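Local coordinates for SusD-like carbohydrate binding protein (Bacteroides vulgatus, PDB 3LEW) that probably binds carbohydrate at the outer membrane and is likely to take part in nutrient uptake, at residues A[161-173]-A[478-490]. Residues are numbered along the deposited sequence; the frame is centred on the assembly and turned at random. Where two conformers were deposited one is given.
Sequences AAEGKPASSVSEV and LANKNLYKDHPKL
N480 reaches across to the loop before strand 168-169 with its whole amide. With CG anti to the backbone N (chi1 -177°), ND2 gives K165 O an almost straight hydrogen bond of 2.8 Å that lies in the amide plane of N480 but comes from above the carbonyl plane of K165. OD1 presses on G164 CA at 2.9 Å, where a CB would collide with it, and accepts from N482 N as an Asx turn. Swapping N480 for alanine would take away the donor to K165 O and E476 and the acceptor of N482 N, and is likely to open a gap against G164. The close fit continues at buried L483, whose O accepts from A167 N at 2.8 Å and whose CD1 meets the methyl of A167. Two overlapping type I turns, N480 to L483 and N482 to K485, lay the near-C-terminal chain after helix 474-479 along the approach to helix 170-187 of the N-terminal SusD-family region, whose start is closed by a capping box of S169, its N-cap, and E172. A167, Y484 and H487 also touch V147 of strand 147-149, which pairs with strand 168-169. The imidazole of H487 takes S169 CB over one face, 4.0 Å from its centroid, and A167 O at its edge. By contrast, the margin with exposed E172 and D486 is water-bridged: D486 OD2 reaches A167 O through one water, and E172 OE1 and H487 NE2 share another.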
ATOM      1  N   ALA A 161      -3.569  16.639  25.274  1.00 56.16           N
ATOM      2  CA  ALA A 161      -4.346  15.742  24.376  1.00 54.92           C
ATOM      3  C   ALA A 161      -5.891  15.950  24.389  1.00 53.67           C
ATOM      4  O   ALA A 161      -6.528  15.900  23.317  1.00 52.90           O
ATOM      5  CB  ALA A 161      -4.003  14.258  24.688  1.00 54.71           C
ATOM      6  N   ALA A 162      -6.462  16.206  25.584  1.00 51.71           N
ATOM      7  CA  ALA A 162      -7.938  16.343  25.821  1.00 50.15           C
ATOM      8  C   ALA A 162      -8.583  17.605  25.208  1.00 48.27           C
ATOM      9  O   ALA A 162      -9.606  17.528  24.512  1.00 47.93           O
ATOM     10  CB  ALA A 162      -8.227  16.298  27.345  1.00 50.06           C
ATOM     11  N   GLU A 163      -8.023  18.772  25.526  1.00 46.19           N
ATOM     12  CA  GLU A 163      -8.109  19.904  24.611  1.00 44.32           C
ATOM     13  C   GLU A 163      -7.228  19.402  23.476  1.00 42.11           C
ATOM     14  O   GLU A 163      -6.410  18.506  23.692  1.00 42.67           O
ATOM     15  CB  GLU A 163      -7.593  21.213  25.233  1.00 44.63           C
ATOM     16  CG  GLU A 163      -6.088  21.319  25.396  1.00 45.68           C
ATOM     17  CD  GLU A 163      -5.651  22.672  25.946  1.00 48.37           C
ATOM     18  OE1 GLU A 163      -5.804  22.913  27.165  1.00 48.87           O
ATOM     19  OE2 GLU A 163      -5.145  23.503  25.158  1.00 50.45           O
ATOM     20  N   GLY A 164      -7.373  19.930  22.271  1.00 38.14           N
ATOM     21  CA  GLY A 164      -6.676  19.336  21.145  1.00 35.59           C
ATOM     22  C   GLY A 164      -5.160  19.494  21.126  1.00 31.74           C
ATOM     23  O   GLY A 164      -4.639  20.504  21.579  1.00 32.09           O
ATOM     24  N   LYS A 165      -4.472  18.501  20.572  1.00 28.00           N
ATOM     25  CA  LYS A 165      -3.040  18.639  20.214  1.00 24.41           C
ATOM     26  C   LYS A 165      -2.823  19.181  18.763  1.00 20.20           C
ATOM     27  O   LYS A 165      -3.358  18.622  17.835  1.00 17.58           O
ATOM     28  CB  LYS A 165      -2.378  17.296  20.350  1.00 24.41           C
ATOM     29  CG  LYS A 165      -0.894  17.343  20.375  1.00 27.88           C
ATOM     30  CD  LYS A 165      -0.292  16.189  21.210  1.00 30.28           C
ATOM     31  CE  LYS A 165       1.231  16.301  21.324  1.00 33.97           C
ATOM     32  NZ  LYS A 165       1.930  16.631  20.011  1.00 35.29           N
ATOM     33  N   PRO A 166      -2.004  20.239  18.591  1.00 17.69           N
ATOM     34  CA  PRO A 166      -1.749  20.724  17.234  1.00 15.97           C
ATOM     35  C   PRO A 166      -1.139  19.658  16.363  1.00 15.81           C
ATOM     36  O   PRO A 166      -0.339  18.865  16.848  1.00 16.02           O
ATOM     37  CB  PRO A 166      -0.755  21.867  17.445  1.00 15.91           C
ATOM     38  CG  PRO A 166      -0.976  22.322  18.855  1.00 16.94           C
ATOM     39  CD  PRO A 166      -1.267  21.037  19.590  1.00 17.94           C
ATOM     40  N   ALA A 167      -1.521  19.627  15.078  1.00 14.37           N
ATOM     41  CA  ALA A 167      -0.882  18.755  14.133  1.00 14.12           C
ATOM     42  C   ALA A 167       0.622  19.116  14.048  1.00 12.81           C
ATOM     43  O   ALA A 167       0.998  20.293  14.141  1.00 13.03           O
ATOM     44  CB  ALA A 167      -1.535  18.910  12.749  1.00 13.25           C
ATOM     45  N   SER A 168       1.436  18.089  13.871  1.00 12.35           N
ATOM     46  CA  SER A 168       2.872  18.198  13.558  1.00 12.54           C
ATOM     47  C   SER A 168       3.049  18.274  12.053  1.00 13.08           C
ATOM     48  O   SER A 168       2.116  17.989  11.329  1.00 12.96           O
ATOM     49  CB  SER A 168       3.617  16.991  14.099  1.00 13.64           C
ATOM     50  OG  SER A 168       3.556  17.002  15.507  1.00 12.71           O
ATOM     51  N   SER A 169       4.259  18.602  11.606  1.00 13.01           N
ATOM     52  CA  SER A 169       4.563  18.748  10.182  1.00 13.29           C
ATOM     53  C   SER A 169       4.903  17.405   9.586  1.00 12.81           C
ATOM     54  O   SER A 169       5.198  16.429  10.308  1.00 11.80           O
ATOM     55  CB  SER A 169       5.765  19.626   9.936  1.00 13.94           C
ATOM     56  OG  SER A 169       6.954  19.027  10.451  1.00 13.39           O
ATOM     57  N   VAL A 170       4.908  17.371   8.254  1.00 11.93           N
ATOM     58  CA  VAL A 170       5.256  16.132   7.548  1.00 12.28           C
ATOM     59  C   VAL A 170       6.660  15.651   7.916  1.00 12.66           C
ATOM     60  O   VAL A 170       6.850  14.430   8.151  1.00 12.90           O
ATOM     61  CB  VAL A 170       5.066  16.265   5.999  1.00 11.25           C
ATOM     62  CG1 VAL A 170       5.887  17.436   5.430  1.00 12.30           C
ATOM     63  CG2 VAL A 170       5.395  14.927   5.280  1.00 12.85           C
ATOM     64  N   SER A 171       7.623  16.562   8.069  1.00 12.67           N
ATOM     65  CA  SER A 171       8.979  16.164   8.488  0.70 13.68           C
ATOM     66  C   SER A 171       8.945  15.545   9.897  1.00 13.02           C
ATOM     67  O   SER A 171       9.615  14.540  10.169  1.00 13.19           O
ATOM     68  CB  SER A 171       9.940  17.353   8.482  0.70 13.85           C
ATOM     69  OG  SER A 171      10.183  17.835   7.173  0.70 15.22           O
ATOM     70  N   GLU A 172       8.160  16.151  10.787  1.00 13.11           N
ATOM     71  CA  GLU A 172       8.073  15.656  12.161  1.00 12.94           C
ATOM     72  C   GLU A 172       7.400  14.278  12.254  1.00 13.16           C
ATOM     73  O   GLU A 172       7.824  13.427  13.042  1.00 12.74           O
ATOM     74  CB  GLU A 172       7.351  16.657  13.047  1.00 13.42           C
ATOM     75  CG  GLU A 172       8.154  17.898  13.317  1.00 14.54           C
ATOM     76  CD  GLU A 172       7.381  19.039  13.960  1.00 17.75           C
ATOM     77  OE1 GLU A 172       6.131  19.087  13.836  1.00 19.10           O
ATOM     78  OE2 GLU A 172       8.073  19.931  14.523  1.00 20.09           O
ATOM     79  N   VAL A 173       6.381  14.042  11.439  1.00 13.18           N
ATOM     80  CA  VAL A 173       5.689  12.764  11.454  1.00 13.46           C
ATOM     81  C   VAL A 173       6.587  11.695  10.855  1.00 13.80           C
ATOM     82  O   VAL A 173       6.666  10.565  11.389  1.00 13.59           O
ATOM     83  CB  VAL A 173       4.313  12.819  10.792  1.00 14.09           C
ATOM     84  CG1 VAL A 173       3.662  11.446  10.766  1.00 11.79           C
ATOM     85  CG2 VAL A 173       3.411  13.806  11.540  1.00 12.81           C
ATOM     86  N   LEU A 478     -13.530  19.997  14.132  1.00 16.20           N
ATOM     87  CA  LEU A 478     -14.419  20.540  15.153  1.00 17.33           C
ATOM     88  C   LEU A 478     -13.903  20.303  16.544  1.00 16.36           C
ATOM     89  O   LEU A 478     -13.866  21.209  17.351  1.00 17.94           O
ATOM     90  CB  LEU A 478     -15.822  19.932  15.035  1.00 17.41           C
ATOM     91  CG  LEU A 478     -16.682  20.397  13.883  1.00 19.27           C
ATOM     92  CD1 LEU A 478     -18.026  19.668  13.961  1.00 22.87           C
ATOM     93  CD2 LEU A 478     -16.892  21.958  13.928  1.00 17.48           C
ATOM     94  N   ALA A 479     -13.523  19.074  16.815  1.00 15.44           N
ATOM     95  CA  ALA A 479     -13.172  18.651  18.157  1.00 15.62           C
ATOM     96  C   ALA A 479     -11.822  19.171  18.614  1.00 15.81           C
ATOM     97  O   ALA A 479     -11.619  19.428  19.796  1.00 16.13           O
ATOM     98  CB  ALA A 479     -13.190  17.111  18.247  1.00 15.60           C
ATOM     99  N   ASN A 480     -10.854  19.266  17.704  1.00 15.35           N
ATOM    100  CA  ASN A 480      -9.505  19.696  18.055  1.00 14.27           C
ATOM    101  C   ASN A 480      -9.338  21.170  17.773  1.00 14.57           C
ATOM    102  O   ASN A 480      -9.046  21.570  16.665  1.00 15.82           O
ATOM    103  CB  ASN A 480      -8.464  18.809  17.316  1.00 13.30           C
ATOM    104  CG  ASN A 480      -7.018  19.134  17.679  1.00 12.67           C
ATOM    105  OD1 ASN A 480      -6.740  20.137  18.320  1.00 15.76           O
ATOM    106  ND2 ASN A 480      -6.096  18.261  17.262  1.00 14.72           N
ATOM    107  N   LYS A 481      -9.488  22.000  18.801  1.00 15.31           N
ATOM    108  CA  LYS A 481      -9.495  23.440  18.607  1.00 16.74           C
ATOM    109  C   LYS A 481      -8.117  23.991  18.320  1.00 16.76           C
ATOM    110  O   LYS A 481      -8.001  25.113  17.876  1.00 19.81           O
ATOM    111  CB  LYS A 481     -10.115  24.148  19.809  1.00 18.39           C
ATOM    112  CG  LYS A 481     -11.549  23.644  20.134  1.00 18.69           C
ATOM    113  CD  LYS A 481     -12.551  24.251  19.194  1.00 18.73           C
ATOM    114  CE  LYS A 481     -13.987  24.055  19.713  1.00 15.70           C
ATOM    115  NZ  LYS A 481     -14.463  22.676  19.720  1.00 15.95           N
ATOM    116  N   ASN A 482      -7.076  23.202  18.564  1.00 16.95           N
ATOM    117  CA  ASN A 482      -5.697  23.643  18.329  1.00 16.74           C
ATOM    118  C   ASN A 482      -5.013  23.029  17.095  1.00 16.11           C
ATOM    119  O   ASN A 482      -3.786  23.152  16.915  1.00 15.80           O
ATOM    120  CB  ASN A 482      -4.890  23.278  19.561  1.00 17.60           C
ATOM    121  CG  ASN A 482      -5.428  23.952  20.837  1.00 19.62           C
ATOM    122  OD1 ASN A 482      -5.729  23.269  21.814  1.00 25.75           O
ATOM    123  ND2 ASN A 482      -5.588  25.251  20.805  1.00 19.15           N
ATOM    124  N   LEU A 483      -5.804  22.333  16.271  1.00 14.57           N
ATOM    125  CA  LEU A 483      -5.285  21.509  15.200  1.00 14.11           C
ATOM    126  C   LEU A 483      -4.236  22.210  14.327  1.00 13.73           C
ATOM    127  O   LEU A 483      -3.185  21.631  14.034  1.00 13.04           O
ATOM    128  CB  LEU A 483      -6.460  21.048  14.326  1.00 13.84           C
ATOM    129  CG  LEU A 483      -6.184  20.096  13.185  1.00 14.00           C
ATOM    130  CD1 LEU A 483      -5.521  18.809  13.660  1.00 12.51           C
ATOM    131  CD2 LEU A 483      -7.529  19.839  12.449  1.00 13.65           C
ATOM    132  N   TYR A 484      -4.530  23.458  13.909  1.00 13.66           N
ATOM    133  CA  TYR A 484      -3.697  24.177  12.943  1.00 12.85           C
ATOM    134  C   TYR A 484      -2.889  25.287  13.602  1.00 13.40           C
ATOM    135  O   TYR A 484      -2.471  26.242  12.935  1.00 14.11           O
ATOM    136  CB  TYR A 484      -4.572  24.780  11.826  1.00 13.80           C
ATOM    137  CG  TYR A 484      -5.283  23.730  11.014  1.00 12.67           C
ATOM    138  CD1 TYR A 484      -4.561  22.799  10.288  1.00 13.40           C
ATOM    139  CD2 TYR A 484      -6.679  23.628  11.007  1.00 13.89           C
ATOM    140  CE1 TYR A 484      -5.203  21.802   9.540  1.00 13.91           C
ATOM    141  CE2 TYR A 484      -7.342  22.625  10.261  1.00 14.31           C
ATOM    142  CZ  TYR A 484      -6.604  21.722   9.551  1.00 16.38           C
ATOM    143  OH  TYR A 484      -7.249  20.744   8.800  1.00 16.05           O
ATOM    144  N   LYS A 485      -2.693  25.183  14.907  1.00 12.82           N
ATOM    145  CA  LYS A 485      -1.982  26.210  15.634  1.00 15.11           C
ATOM    146  C   LYS A 485      -0.516  26.394  15.196  1.00 15.27           C
ATOM    147  O   LYS A 485      -0.051  27.553  15.092  1.00 16.13           O
ATOM    148  CB  LYS A 485      -2.023  25.916  17.123  1.00 14.89           C
ATOM    149  CG  LYS A 485      -1.524  27.052  17.983  1.00 20.45           C
ATOM    150  CD  LYS A 485      -1.473  26.610  19.457  1.00 25.03           C
ATOM    151  CE  LYS A 485      -0.923  27.709  20.369  1.00 30.80           C
ATOM    152  NZ  LYS A 485      -0.645  27.187  21.752  1.00 34.86           N
ATOM    153  N   ASP A 486       0.196  25.297  14.986  1.00 15.64           N
ATOM    154  CA  ASP A 486       1.628  25.345  14.690  1.00 16.34           C
ATOM    155  C   ASP A 486       1.893  25.350  13.179  1.00 17.13           C
ATOM    156  O   ASP A 486       2.873  25.957  12.714  1.00 17.16           O
ATOM    157  CB  ASP A 486       2.364  24.193  15.353  1.00 16.51           C
ATOM    158  CG  ASP A 486       2.361  24.282  16.866  1.00 18.01           C
ATOM    159  OD1 ASP A 486       2.222  25.386  17.414  1.00 20.38           O
ATOM    160  OD2 ASP A 486       2.497  23.233  17.497  1.00 19.34           O
ATOM    161  N   HIS A 487       1.042  24.647  12.430  1.00 16.24           N
ATOM    162  CA  HIS A 487       1.180  24.522  10.969  1.00 15.59           C
ATOM    163  C   HIS A 487      -0.191  24.732  10.358  1.00 16.23           C
ATOM    164  O   HIS A 487      -1.121  23.988  10.644  1.00 17.23           O
ATOM    165  CB  HIS A 487       1.736  23.145  10.628  1.00 15.35           C
ATOM    166  CG  HIS A 487       3.043  22.867  11.298  1.00 15.97           C
ATOM    167  ND1 HIS A 487       4.209  23.528  10.951  1.00 15.97           N
ATOM    168  CD2 HIS A 487       3.358  22.060  12.350  1.00 18.47           C
ATOM    169  CE1 HIS A 487       5.186  23.127  11.756  1.00 19.16           C
ATOM    170  NE2 HIS A 487       4.696  22.240  12.614  1.00 17.35           N
ATOM    171  N   PRO A 488      -0.332  25.745   9.489  1.00 15.90           N
ATOM    172  CA  PRO A 488      -1.655  26.049   8.985  1.00 15.30           C
ATOM    173  C   PRO A 488      -2.207  25.055   7.952  1.00 14.07           C
ATOM    174  O   PRO A 488      -1.461  24.398   7.234  1.00 13.19           O
ATOM    175  CB  PRO A 488      -1.464  27.404   8.293  1.00 15.93           C
ATOM    176  CG  PRO A 488      -0.020  27.374   7.841  1.00 16.95           C
ATOM    177  CD  PRO A 488       0.676  26.725   9.034  1.00 17.03           C
ATOM    178  N   LYS A 489      -3.529  24.983   7.900  1.00 13.43           N
ATOM    179  CA  LYS A 489      -4.212  24.200   6.917  1.00 12.96           C
ATOM    180  C   LYS A 489      -3.782  24.715   5.540  1.00 13.38           C
ATOM    181  O   LYS A 489      -3.617  25.925   5.336  1.00 11.70           O
ATOM    182  CB  LYS A 489      -5.744  24.379   7.094  1.00 13.13           C
ATOM    183  CG  LYS A 489      -6.605  23.599   6.136  1.00 13.82           C
ATOM    184  CD  LYS A 489      -8.082  23.713   6.541  1.00 16.92           C
ATOM    185  CE  LYS A 489      -8.984  22.879   5.700  1.00 19.80           C
ATOM    186  NZ  LYS A 489     -10.369  22.922   6.222  1.00 21.48           N
ATOM    187  N   LEU A 490      -3.600  23.809   4.595  1.00 12.97           N
ATOM    188  CA  LEU A 490      -3.136  24.214   3.262  1.00 14.10           C
ATOM    189  C   LEU A 490      -4.143  25.158   2.614  1.00 14.61           C
ATOM    190  O   LEU A 490      -5.381  24.913   2.667  1.00 15.18           O
ATOM    191  CB  LEU A 490      -2.911  22.986   2.372  1.00 13.87           C
ATOM    192  CG  LEU A 490      -1.838  21.985   2.758  1.00 16.69           C
ATOM    193  CD1 LEU A 490      -1.713  20.934   1.627  1.00 16.58           C
ATOM    194  CD2 LEU A 490      -0.465  22.665   3.047  1.00 15.21           C
TER
HETATM  195  O   HOH W   1      -9.737  21.196  21.521  1.00 29.85           O
HETATM  196  O   HOH W   2      -0.568  22.631  13.960  1.00 13.71           O
HETATM  197  O   HOH W   3       2.887  20.858  16.477  1.00 24.57           O
HETATM  198  O   HOH W   4       5.219  21.181  15.110  1.00 26.47           O